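Local coordinates for LAE5 (Uncultured bacterium, PDB 5JD3), which probably hydrolyses carboxylic esters as a serine esterase of the GDSL-like lipase/acylhydrolase family, at residues Phe24-Lys29 / Pro72-Arg77; Ser36-Gly41 / Gly58-Leu63; Ala40-Gly45 / Leu78-Asn83; Asn86-Leu91 / Met109-Asn114. All coordinates share one frame; numbering follows the deposited sequence.

Contact 1. Residues Phe24-Lys29 / Pro72-Arg77; sequences FAAGSK and PERRLR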
loop_
_atom_site.group_PDB
_atom_site.type_symbol
_atom_site.label_atom_id
_atom_site.label_comp_id
_atom_site.label_asym_id
_atom_site.label_seq_id
_atom_site.Cartn_x
_atom_site.Cartn_y
_atom_site.Cartn_z
ATOM N N PHE A 24 -16.048 0.289 -5.553
ATOM C CA PHE A 24 -16.518 0.808 -4.276
ATOM C C PHE A 24 -17.988 1.204 -4.324
ATOM O O PHE A 24 -18.432 1.866 -5.261
ATOM C CB PHE A 24 -15.676 2.015 -3.855
ATOM C CG PHE A 24 -14.213 1.713 -3.722
ATOM C CD1 PHE A 24 -13.733 1.033 -2.615
ATOM C CD2 PHE A 24 -13.318 2.108 -4.702
ATOM C CE1 PHE A 24 -12.385 0.752 -2.488
ATOM C CE2 PHE A 24 -11.968 1.830 -4.580
ATOM C CZ PHE A 24 -11.502 1.151 -3.471
ATOM N N ALA A 25 -18.743 0.794 -3.311
ATOM C CA ALA A 25 -20.118 1.247 -3.167
ATOM C C ALA A 25 -20.117 2.719 -2.774
ATOM O O ALA A 25 -19.171 3.196 -2.147
ATOM C CB ALA A 25 -20.857 0.411 -2.136
ATOM N N ALA A 26 -21.169 3.438 -3.148
ATOM C CA ALA A 26 -21.254 4.864 -2.857
ATOM C C ALA A 26 -21.356 5.121 -1.357
ATOM O O ALA A 26 -22.022 4.381 -0.635
ATOM C CB ALA A 26 -22.439 5.482 -3.582
ATOM N N GLY A 27 -20.683 6.171 -0.896
ATOM C CA GLY A 27 -20.729 6.554 0.503
ATOM C C GLY A 27 -19.925 5.648 1.414
ATOM O O GLY A 27 -20.099 5.671 2.632
ATOM N N SER A 28 -19.039 4.851 0.826
ATOM C CA SER A 28 -18.231 3.908 1.592
ATOM C C SER A 28 -16.987 4.570 2.175
ATOM O O SER A 28 -16.500 5.568 1.646
ATOM C CB SER A 28 -17.822 2.723 0.717
ATOM O OG SER A 28 -18.957 2.055 0.197
ATOM N N LYS A 29 -16.477 4.007 3.267
ATOM C CA LYS A 29 -15.236 4.493 3.858
ATOM C C LYS A 29 -14.088 3.522 3.610
ATOM O O LYS A 29 -14.146 2.358 4.009
ATOM C CB LYS A 29 -15.397 4.730 5.362
ATOM C CG LYS A 29 -14.070 4.983 6.069
ATOM C CD LYS A 29 -14.236 5.830 7.321
ATOM C CE LYS A 29 -14.812 5.027 8.471
ATOM N NZ LYS A 29 -14.632 5.732 9.772
ATOM N N PRO A 72 -17.427 13.018 -7.915
ATOM C CA PRO A 72 -17.979 13.718 -6.750
ATOM C C PRO A 72 -19.229 13.038 -6.200
ATOM O O PRO A 72 -19.462 13.058 -4.992
ATOM C CB PRO A 72 -18.323 15.108 -7.298
ATOM C CG PRO A 72 -17.500 15.261 -8.524
ATOM C CD PRO A 72 -17.373 13.890 -9.102
ATOM N N GLU A 73 -20.016 12.438 -7.089
ATOM C CA GLU A 73 -21.272 11.801 -6.707
ATOM C C GLU A 73 -21.050 10.566 -5.840
ATOM O O GLU A 73 -21.896 10.216 -5.016
ATOM C CB GLU A 73 -22.078 11.407 -7.949
ATOM C CG GLU A 73 -21.784 12.218 -9.204
ATOM C CD GLU A 73 -20.600 11.679 -9.990
ATOM O OE1 GLU A 73 -20.506 10.445 -10.157
ATOM O OE2 GLU A 73 -19.773 12.490 -10.455
ATOM N N ARG A 74 -19.913 9.907 -6.033
ATOM C CA ARG A 74 -19.646 8.630 -5.380
ATOM C C ARG A 74 -19.437 8.795 -3.872
ATOM O O ARG A 74 -19.679 7.862 -3.103
ATOM C CB ARG A 74 -18.432 7.959 -6.030
ATOM C CG ARG A 74 -18.182 6.530 -5.581
ATOM C CD ARG A 74 -19.401 5.643 -5.779
ATOM N NE ARG A 74 -19.575 5.209 -7.162
ATOM C CZ ARG A 74 -20.428 4.261 -7.540
ATOM N NH1 ARG A 74 -21.180 3.647 -6.637
ATOM N NH2 ARG A 74 -20.526 3.924 -8.818
ATOM N N ARG A 75 -18.999 9.984 -3.464
ATOM C CA ARG A 75 -18.867 10.347 -2.049
ATOM C C ARG A 75 -18.053 9.335 -1.241
ATOM O O ARG A 75 -18.536 8.784 -0.251
ATOM C CB ARG A 75 -20.254 10.517 -1.420
ATOM C CG ARG A 75 -21.090 11.612 -2.066
ATOM C CD ARG A 75 -22.449 11.759 -1.398
ATOM N NE ARG A 75 -22.344 12.240 -0.024
ATOM C CZ ARG A 75 -22.286 13.524 0.316
ATOM N NH1 ARG A 75 -22.313 14.462 -0.620
ATOM N NH2 ARG A 75 -22.195 13.870 1.592
ATOM N N LEU A 76 -16.816 9.103 -1.665
ATOM C CA LEU A 76 -15.950 8.138 -0.996
ATOM C C LEU A 76 -15.127 8.791 0.109
ATOM O O LEU A 76 -14.528 9.849 -0.084
ATOM C CB LEU A 76 -15.029 7.456 -2.008
ATOM C CG LEU A 76 -15.754 6.588 -3.037
ATOM C CD1 LEU A 76 -14.781 6.014 -4.058
ATOM C CD2 LEU A 76 -16.542 5.479 -2.352
ATOM N N ARG A 77 -15.100 8.136 1.264
ATOM C CA ARG A 77 -14.431 8.657 2.449
ATOM C C ARG A 77 -13.120 7.914 2.702
ATOM O O ARG A 77 -13.122 6.793 3.205
ATOM C CB ARG A 77 -15.363 8.540 3.656
ATOM C CG ARG A 77 -14.845 9.142 4.948
ATOM C CD ARG A 77 -15.867 8.936 6.056
ATOM N NE ARG A 77 -15.359 9.318 7.369
ATOM C CZ ARG A 77 -16.046 9.191 8.499
ATOM N NH1 ARG A 77 -17.273 8.687 8.478
ATOM N NH2 ARG A 77 -15.505 9.564 9.651
HETATM O O HOH W 1 -19.676 9.113 2.983
#

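Contact 2. Residues Ser36-Gly41 / Gly58-Leu63; sequences SITDAG and GYVALL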
loop_
_atom_site.group_PDB
_atom_site.type_symbol
_atom_site.label_atom_id
_atom_site.label_comp_id
_atom_site.label_asym_id
_atom_site.label_seq_id
_atom_site.Cartn_x
_atom_site.Cartn_y
_atom_site.Cartn_z
ATOM N N SER A 36 5.679 4.342 5.087
ATOM C CA SER A 36 5.864 5.753 4.747
ATOM C C SER A 36 5.314 6.093 3.369
ATOM O O SER A 36 4.961 7.241 3.101
ATOM C CB SER A 36 7.344 6.133 4.815
ATOM O OG SER A 36 8.036 5.693 3.660
ATOM N N ILE A 37 5.250 5.094 2.495
ATOM C CA ILE A 37 4.700 5.289 1.160
ATOM C C ILE A 37 3.209 5.607 1.265
ATOM O O ILE A 37 2.660 6.344 0.447
ATOM C CB ILE A 37 4.927 4.051 0.271
ATOM C CG1 ILE A 37 6.415 3.701 0.231
ATOM C CG2 ILE A 37 4.410 4.296 -1.139
ATOM C CD1 ILE A 37 7.290 4.823 -0.288
ATOM N N THR A 38 2.566 5.058 2.291
ATOM C CA THR A 38 1.179 5.388 2.591
ATOM C C THR A 38 1.111 6.660 3.434
ATOM O O THR A 38 0.295 7.545 3.173
ATOM C CB THR A 38 0.471 4.241 3.333
ATOM O OG1 THR A 38 0.549 3.044 2.549
ATOM C CG2 THR A 38 -0.990 4.581 3.579
ATOM N N ASP A 39 1.979 6.734 4.440
ATOM C CA ASP A 39 2.080 7.892 5.329
ATOM C C ASP A 39 2.234 9.187 4.540
ATOM O O ASP A 39 1.384 10.074 4.615
ATOM C CB ASP A 39 3.264 7.714 6.287
ATOM C CG ASP A 39 3.247 8.702 7.444
ATOM O OD1 ASP A 39 2.659 9.795 7.312
ATOM O OD2 ASP A 39 3.839 8.380 8.494
ATOM N N ALA A 40 3.334 9.285 3.797
ATOM C CA ALA A 40 3.612 10.427 2.927
ATOM C C ALA A 40 3.625 11.762 3.675
ATOM O O ALA A 40 3.317 12.805 3.100
ATOM C CB ALA A 40 2.604 10.474 1.786
ATOM N N GLY A 41 3.980 11.721 4.955
ATOM C CA GLY A 41 4.152 12.931 5.740
ATOM C C GLY A 41 2.867 13.568 6.237
ATOM O O GLY A 41 2.815 14.777 6.458
ATOM N N GLY A 58 1.276 11.958 -0.922
ATOM C CA GLY A 58 1.601 10.768 -1.688
ATOM C C GLY A 58 0.423 10.238 -2.483
ATOM O O GLY A 58 -0.482 10.992 -2.838
ATOM N N TYR A 59 0.429 8.935 -2.752
ATOM C CA TYR A 59 -0.582 8.331 -3.615
ATOM C C TYR A 59 -1.963 8.328 -2.966
ATOM O O TYR A 59 -2.977 8.406 -3.659
ATOM C CB TYR A 59 -0.174 6.905 -4.009
ATOM C CG TYR A 59 -0.371 5.849 -2.940
ATOM C CD1 TYR A 59 -1.545 5.106 -2.878
ATOM C CD2 TYR A 59 0.623 5.577 -2.010
ATOM C CE1 TYR A 59 -1.729 4.134 -1.911
ATOM C CE2 TYR A 59 0.449 4.606 -1.038
ATOM C CZ TYR A 59 -0.728 3.889 -0.994
ATOM O OH TYR A 59 -0.906 2.922 -0.029
ATOM N N VAL A 60 -2.001 8.236 -1.639
ATOM C CA VAL A 60 -3.265 8.273 -0.912
ATOM C C VAL A 60 -3.963 9.611 -1.138
ATOM O O VAL A 60 -5.168 9.660 -1.388
ATOM C CB VAL A 60 -3.060 8.040 0.599
ATOM C CG1 VAL A 60 -4.332 8.362 1.372
ATOM C CG2 VAL A 60 -2.618 6.608 0.859
ATOM N N ALA A 61 -3.194 10.693 -1.064
ATOM C CA ALA A 61 -3.719 12.025 -1.336
ATOM C C ALA A 61 -4.111 12.157 -2.804
ATOM O O ALA A 61 -5.053 12.873 -3.145
ATOM C CB ALA A 61 -2.700 13.087 -0.961
ATOM N N LEU A 62 -3.382 11.460 -3.668
ATOM C CA LEU A 62 -3.679 11.456 -5.095
ATOM C C LEU A 62 -4.984 10.724 -5.376
ATOM O O LEU A 62 -5.795 11.173 -6.186
ATOM C CB LEU A 62 -2.533 10.816 -5.880
ATOM C CG LEU A 62 -1.255 11.652 -5.949
ATOM C CD1 LEU A 62 -0.181 10.934 -6.741
ATOM C CD2 LEU A 62 -1.551 13.009 -6.556
ATOM N N LEU A 63 -5.179 9.595 -4.698
ATOM C CA LEU A 63 -6.418 8.834 -4.811
ATOM C C LEU A 63 -7.606 9.672 -4.361
ATOM O O LEU A 63 -8.636 9.716 -5.031
ATOM C CB LEU A 63 -6.343 7.549 -3.983
ATOM C CG LEU A 63 -5.420 6.440 -4.487
ATOM C CD1 LEU A 63 -5.390 5.284 -3.500
ATOM C CD2 LEU A 63 -5.868 5.961 -5.854
HETATM O O HOH W 2 0.489 8.046 0.665
#

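Contact 3. Residues Ala40-Gly45 / Leu78-Asn83; sequences AGRDKG and LVNQGN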
loop_
_atom_site.group_PDB
_atom_site.type_symbol
_atom_site.label_atom_id
_atom_site.label_comp_id
_atom_site.label_asym_id
_atom_site.label_seq_id
_atom_site.Cartn_x
_atom_site.Cartn_y
_atom_site.Cartn_z
ATOM N N ALA A 40 3.334 9.285 3.797
ATOM C CA ALA A 40 3.612 10.427 2.927
ATOM C C ALA A 40 3.625 11.762 3.675
ATOM O O ALA A 40 3.317 12.805 3.100
ATOM C CB ALA A 40 2.604 10.474 1.786
ATOM N N GLY A 41 3.980 11.721 4.955
ATOM C CA GLY A 41 4.152 12.931 5.740
ATOM C C GLY A 41 2.867 13.568 6.237
ATOM O O GLY A 41 2.815 14.777 6.458
ATOM N N ARG A 42 1.831 12.755 6.416
ATOM C CA ARG A 42 0.559 13.245 6.938
ATOM C C ARG A 42 0.710 13.714 8.381
ATOM O O ARG A 42 1.648 13.322 9.075
ATOM C CB ARG A 42 -0.514 12.156 6.858
ATOM C CG ARG A 42 -0.275 10.988 7.806
ATOM C CD ARG A 42 -1.306 9.889 7.615
ATOM N NE ARG A 42 -1.045 8.734 8.468
ATOM C CZ ARG A 42 -1.597 8.543 9.663
ATOM N NH1 ARG A 42 -2.451 9.434 10.150
ATOM N NH2 ARG A 42 -1.300 7.461 10.368
ATOM N N ASP A 43 -0.214 14.557 8.827
ATOM C CA ASP A 43 -0.265 14.941 10.232
ATOM C C ASP A 43 -1.023 13.869 11.005
ATOM O O ASP A 43 -2.245 13.770 10.906
ATOM C CB ASP A 43 -0.928 16.308 10.408
ATOM C CG ASP A 43 -1.026 16.727 11.864
ATOM O OD1 ASP A 43 -0.194 16.270 12.675
ATOM O OD2 ASP A 43 -1.933 17.519 12.198
ATOM N N LYS A 44 -0.289 13.068 11.770
ATOM C CA LYS A 44 -0.872 11.930 12.474
ATOM C C LYS A 44 -1.806 12.357 13.603
ATOM O O LYS A 44 -2.593 11.553 14.102
ATOM C CB LYS A 44 0.231 11.027 13.031
ATOM C CG LYS A 44 1.068 10.343 11.965
ATOM C CD LYS A 44 2.091 9.409 12.587
ATOM C CE LYS A 44 2.963 8.765 11.525
ATOM N NZ LYS A 44 4.028 7.910 12.118
ATOM N N GLY A 45 -1.718 13.623 13.999
ATOM C CA GLY A 45 -2.556 14.146 15.062
ATOM C C GLY A 45 -4.019 14.250 14.673
ATOM O O GLY A 45 -4.884 14.434 15.529
ATOM N N LEU A 78 -12.002 8.541 2.349
ATOM C CA LEU A 78 -10.701 7.887 2.452
ATOM C C LEU A 78 -9.962 8.242 3.739
ATOM O O LEU A 78 -9.971 9.392 4.179
ATOM C CB LEU A 78 -9.830 8.234 1.243
ATOM C CG LEU A 78 -9.956 7.316 0.023
ATOM C CD1 LEU A 78 -11.310 7.474 -0.657
ATOM C CD2 LEU A 78 -8.824 7.570 -0.962
ATOM N N VAL A 79 -9.321 7.239 4.334
ATOM C CA VAL A 79 -8.568 7.419 5.569
ATOM C C VAL A 79 -7.127 6.940 5.408
ATOM O O VAL A 79 -6.887 5.813 4.973
ATOM C CB VAL A 79 -9.209 6.655 6.745
ATOM C CG1 VAL A 79 -8.557 7.060 8.059
ATOM C CG2 VAL A 79 -10.710 6.902 6.790
ATOM N N ASN A 80 -6.173 7.794 5.763
ATOM C CA ASN A 80 -4.764 7.425 5.703
ATOM C C ASN A 80 -4.259 6.955 7.063
ATOM O O ASN A 80 -4.213 7.726 8.020
ATOM C CB ASN A 80 -3.920 8.605 5.205
ATOM C CG ASN A 80 -2.488 8.207 4.871
ATOM O OD1 ASN A 80 -1.988 7.176 5.322
ATOM N ND2 ASN A 80 -1.821 9.035 4.076
ATOM N N GLN A 81 -3.876 5.685 7.141
ATOM C CA GLN A 81 -3.338 5.127 8.375
ATOM C C GLN A 81 -1.923 4.597 8.171
ATOM O O GLN A 81 -1.535 3.592 8.765
ATOM C CB GLN A 81 -4.248 4.017 8.904
ATOM C CG GLN A 81 -5.519 4.526 9.565
ATOM C CD GLN A 81 -5.238 5.318 10.828
ATOM O OE1 GLN A 81 -4.618 4.816 11.764
ATOM N NE2 GLN A 81 -5.689 6.567 10.856
ATOM N N GLY A 82 -1.157 5.282 7.329
ATOM C CA GLY A 82 0.214 4.891 7.056
ATOM C C GLY A 82 1.191 5.398 8.100
ATOM O O GLY A 82 1.168 6.573 8.467
ATOM N N ASN A 83 2.047 4.502 8.582
ATOM C CA ASN A 83 3.083 4.854 9.551
ATOM C C ASN A 83 4.471 4.508 9.025
ATOM O O ASN A 83 4.737 3.360 8.682
ATOM C CB ASN A 83 2.843 4.139 10.884
ATOM C CG ASN A 83 1.641 4.679 11.634
ATOM O OD1 ASN A 83 0.848 5.450 11.093
ATOM N ND2 ASN A 83 1.499 4.272 12.889
HETATM O O HOH W 3 -2.139 6.048 13.056
#

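Contact 4. Residues Asn86-Leu91 / Met109-Asn114; sequences NTVRDL and MMIGIN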
loop_
_atom_site.group_PDB
_atom_site.type_symbol
_atom_site.label_atom_id
_atom_site.label_comp_id
_atom_site.label_asym_id
_atom_site.label_seq_id
_atom_site.Cartn_x
_atom_site.Cartn_y
_atom_site.Cartn_z
ATOM N N ASN A 86 7.198 1.145 9.201
ATOM C CA ASN A 86 6.408 -0.011 9.612
ATOM C C ASN A 86 6.662 -1.280 8.808
ATOM O O ASN A 86 6.810 -1.244 7.586
ATOM C CB ASN A 86 4.918 0.326 9.543
ATOM C CG ASN A 86 4.391 0.904 10.839
ATOM O OD1 ASN A 86 3.292 0.566 11.280
ATOM N ND2 ASN A 86 5.177 1.773 11.464
ATOM N N THR A 87 6.715 -2.401 9.519
ATOM C CA THR A 87 6.680 -3.716 8.899
ATOM C C THR A 87 5.293 -4.302 9.137
ATOM O O THR A 87 4.442 -3.653 9.744
ATOM C CB THR A 87 7.758 -4.655 9.471
ATOM O OG1 THR A 87 7.504 -4.890 10.861
ATOM C CG2 THR A 87 9.141 -4.041 9.307
ATOM N N VAL A 88 5.062 -5.523 8.667
ATOM C CA VAL A 88 3.779 -6.175 8.900
ATOM C C VAL A 88 3.650 -6.517 10.386
ATOM O O VAL A 88 2.547 -6.697 10.903
ATOM C CB VAL A 88 3.616 -7.448 8.037
ATOM C CG1 VAL A 88 4.493 -8.576 8.562
ATOM C CG2 VAL A 88 2.156 -7.876 7.987
ATOM N N ARG A 89 4.791 -6.584 11.066
ATOM C CA ARG A 89 4.832 -6.805 12.505
ATOM C C ARG A 89 4.245 -5.607 13.246
ATOM O O ARG A 89 3.497 -5.764 14.211
ATOM C CB ARG A 89 6.271 -7.063 12.960
ATOM C CG ARG A 89 6.422 -7.410 14.430
ATOM C CD ARG A 89 7.892 -7.519 14.819
ATOM N NE ARG A 89 8.517 -8.729 14.290
ATOM C CZ ARG A 89 9.745 -8.776 13.781
ATOM N NH1 ARG A 89 10.485 -7.676 13.722
ATOM N NH2 ARG A 89 10.232 -9.922 13.325
ATOM N N ASP A 90 4.587 -4.409 12.780
ATOM C CA ASP A 90 4.086 -3.176 13.376
ATOM C C ASP A 90 2.598 -2.983 13.097
ATOM O O ASP A 90 1.864 -2.459 13.934
ATOM C CB ASP A 90 4.872 -1.971 12.852
ATOM C CG ASP A 90 6.349 -2.051 13.179
ATOM O OD1 ASP A 90 6.695 -2.588 14.253
ATOM O OD2 ASP A 90 7.167 -1.577 12.363
ATOM N N LEU A 91 2.165 -3.404 11.913
ATOM C CA LEU A 91 0.766 -3.285 11.514
ATOM C C LEU A 91 -0.151 -4.098 12.418
ATOM O O LEU A 91 -1.209 -3.624 12.834
ATOM C CB LEU A 91 0.586 -3.729 10.060
ATOM C CG LEU A 91 0.465 -2.629 9.004
ATOM C CD1 LEU A 91 1.643 -1.673 9.076
ATOM C CD2 LEU A 91 0.345 -3.239 7.616
ATOM N N MET A 109 -4.336 -2.364 1.984
ATOM C CA MET A 109 -3.094 -2.547 2.719
ATOM C C MET A 109 -1.894 -2.677 1.792
ATOM O O MET A 109 -1.914 -3.438 0.823
ATOM C CB MET A 109 -3.186 -3.774 3.628
ATOM C CG MET A 109 -1.869 -4.156 4.284
ATOM S SD MET A 109 -2.075 -5.343 5.623
ATOM C CE MET A 109 -3.193 -6.517 4.866
ATOM N N MET A 110 -0.850 -1.916 2.099
ATOM C CA MET A 110 0.404 -2.002 1.372
ATOM C C MET A 110 1.563 -2.100 2.353
ATOM O O MET A 110 1.915 -1.123 3.016
ATOM C CB MET A 110 0.582 -0.795 0.456
ATOM C CG MET A 110 1.947 -0.731 -0.181
ATOM S SD MET A 110 2.141 0.671 -1.285
ATOM C CE MET A 110 3.917 0.688 -1.414
ATOM N N ILE A 111 2.151 -3.287 2.447
ATOM C CA ILE A 111 3.209 -3.532 3.415
ATOM C C ILE A 111 4.187 -4.576 2.879
ATOM O O ILE A 111 3.811 -5.447 2.092
ATOM C CB ILE A 111 2.620 -3.990 4.774
ATOM C CG1 ILE A 111 3.630 -3.790 5.906
ATOM C CG2 ILE A 111 2.116 -5.430 4.701
ATOM C CD1 ILE A 111 3.890 -2.335 6.232
ATOM N N GLY A 112 5.449 -4.472 3.284
ATOM C CA GLY A 112 6.457 -5.419 2.845
ATOM C C GLY A 112 7.789 -4.790 2.485
ATOM O O GLY A 112 8.826 -5.449 2.554
ATOM N N ILE A 113 7.765 -3.517 2.100
ATOM C CA ILE A 113 8.979 -2.817 1.691
ATOM C C ILE A 113 10.017 -2.789 2.810
ATOM O O ILE A 113 11.156 -3.215 2.617
ATOM C CB ILE A 113 8.676 -1.374 1.241
ATOM C CG1 ILE A 113 7.930 -1.381 -0.094
ATOM C CG2 ILE A 113 9.962 -0.572 1.111
ATOM C CD1 ILE A 113 7.674 -0.001 -0.659
ATOM N N ASN A 114 9.620 -2.296 3.979
ATOM C CA ASN A 114 10.519 -2.245 5.127
ATOM C C ASN A 114 10.864 -3.639 5.635
ATOM O O ASN A 114 11.953 -3.865 6.160
ATOM C CB ASN A 114 9.903 -1.413 6.251
ATOM C CG ASN A 114 9.796 0.055 5.894
ATOM O OD1 ASN A 114 10.696 0.622 5.273
ATOM N ND2 ASN A 114 8.691 0.679 6.281
HETATM O O HOH W 4 7.021 -2.284 4.720
#

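Contact 1. Residues Phe24-Lys29 / Pro72-Arg77
Lys29 and Arg77 pair as a parallel bridge, with their CA atoms 4.5 Å apart, where two loops converge to begin neighbouring strands of the sheet. Arg77 N donates to Ser28 O at 2.9 Å in an almost straight bond (173°). Earlier in both segments Gly27 N donates to Arg74 O at 3.0 Å, and between these bonds Gly27 CA makes a CA-H...O contact with Arg75 O. Gly27 is the third residue of a type II turn from Ala25 to Ser28. The serine hydroxyl ties that turn together, Ser28 OG donating to Ala25 O at 2.6 Å from above the carbonyl plane.

Beside these backbone bonds, Leu76 CD2 lies against Ala25 O and reaches Phe24 CB at 3.9 Å. Arg74 bends twice (chi2 55°, chi3 79°), which folds its chain back until CD is 3.8 Å from Ala26 CB and one face of the guanidinium meets Phe24 O. An alanine here would keep the backbone bond to Gly27 but is likely to leave the Ala26 methyl and Phe24 O without their cover.

Lys29 and Arg77 run alongside each other, pointing the same way, with Lys29 CD 3.7 Å from Arg77 NE and the ammonium over the guanidinium face. The closeness of two cations is probably eased by Glu49, which forms a salt bridge with Arg77 NE and a long, weak ion pair with Lys29 NZ. Lys29 NZ in addition donates to Leu102 O. The chemistry thus implies a strand pairing set by backbone bonds, with its two neighbouring positive charges probably balanced by a nearby carboxylate.

Contact 2. Residues Ser36-Gly41 / Gly58-Leu63
Thr38 and Tyr59 belong to a buried helix-to-helix contact, in which the short helix 36-39, headed by the probable nucleophile Ser36, meets the first turn of helix 59-70. Thr38 OG1 and Tyr59 OH share a hydrogen bond of 3.0 Å, and either may be the donor. Tyr59 takes the crowded position between its backbone N and carbonyl carbon (chi1 77°), which swings the ring across to the other helix. There its edge faces Ile37 O, 3.2 Å from Tyr59 CE2, while Ile37 CG2 packs on the same ring carbon.

A water bridges the two helices, donating to Ile37 O at 2.8 Å and to Thr38 O at 2.6 Å; its link to Val60 N is weak. Beside it Thr38 CG2 touches Val60 CG2 at 3.8 Å. Packing is also close at the start of helix 59-70, where Ala40 CB lies 3.4 Å from N of the N-cap residue Gly58; a side chain on Gly58 would run into that methyl.

Tyr59 and Val60 rest together on Ile32 of strand 29-34, Ile37 and Tyr59 reach Met110 of strand 106-110, and Ile225 of helix 219-232 packs against Ile37 and Tyr59.

Contact 3. Residues Ala40-Gly45 / Leu78-Asn83
Arg42 holds Gly82 O and so fastens the loop that follows the probable nucleophile's helix to the end of strand 77-82, just beside the presumed active site. Its guanidinium takes Gly82 O side-on with two nitrogens: NE donates at 3.1 Å and NH2 at 3.2 Å, and the oxygen sits close to the guanidinium plane. The two donors reach that carbonyl differently, NE tilted only slightly from its plane and NH2 well above it. NH2 also makes a weak bond of 3.0 Å to Asn83 OD1, and a water accepts from NH2 while donating to Gln81 OE1.

The flat group is held between two layers. Asn80 O lies over the centre of one face, 3.1 Å above the plane, and Lys44 CG lies over the centre of the other. Further back, Arg42 CD rests 3.4 Å from Asn80 CG.

Within the alpha/beta/alpha fold of these hydrolases, strand 77-82 is an outermost strand of the parallel sheet, and here its chain turns off toward helix 88-100. Asn80 shapes that exit as an Asx turn, its OD1 accepting from Gly82 N at 2.9 Å, while its ND2 reaches out to Thr38 O and His55 O. Asn80 CG stands anti to the backbone N (chi1 -169°), which presents the amide to the loop. A leucine in place of Arg42 would probably leave Gly82 O without the two donors that grip it and remove a weak hold on the Asn83 amide, leaving the loop less firmly tied to the strand end. On the loop side, Arg42 N is bound by Asp39 OD1, and Lys44 NZ makes a long, weak ion pair with the same aspartate.

Contact 4. Residues Asn86-Leu91 / Met109-Asn114
Asn86 O is a single backbone oxygen on which an amide and a methyl from the other segment, and a water, all converge. Asn114 ND2 donates to it at 3.0 Å, although the position of that nitrogen is less certain, and Ile111 CD1 approaches to 3.4 Å. The water 3.1 Å from Asn86 O accepts from Gly112 N and, at 2.7 Å, from Asn114 N, joining the approach to helix 88-100 to the start of helix 113-121.

Gly112 and Asn114 fit the Gly-X-Asn-Asp motif of GDSL hydrolases, whose asparagine in relatives helps to form the oxyanion hole; Asn114 probably has that role here. Gly112 is the N-cap, with backbone angles that would jam a CB against the preceding carbonyl. Helix 88-100 starts with a capping box: Thr87 N donates to Asp90 OD2 at 3.0 Å, and Thr87 OG1 weakly accepts from Arg89 N.

Below these polar ends the contact is oily. Ile111 CG1 lies anti to the backbone N (chi1 -161°), which carries CD1 to Asn86 O and Leu91. Leu91 and Ile111 meet tip to tip, their CD1 atoms 3.7 Å apart, while Val88 crosses Ile111 at about a right angle. Leu91 CD2 also touches Met109 SD at 3.8 Å, and Met109 packs on Leu139 and Val143 of helix 132-146.

In the fold
Contact 1 lies toward the surface, its centre about 20 Å from the centre of the chain, and joins the starts of strands 29-34 and 77-82 through backbone bonds, with two cations lying side by side. Contacts 2, 3 and 4 are buried. Contact 3 works at the far end of strand 77-82, so contacts 1 and 3 hold the same strand, and Lys29 of the one packs on Val79 of the other. Contact 3 also shares Ala40 and Gly41 with contact 2. Polar grip dominates contact 3, whereas contact 2 mixes a hydroxyl bond and a water with apolar packing. Contact 4 adds an oily core beneath its helix ends and meets contact 2 through Met110, beside the probable active site.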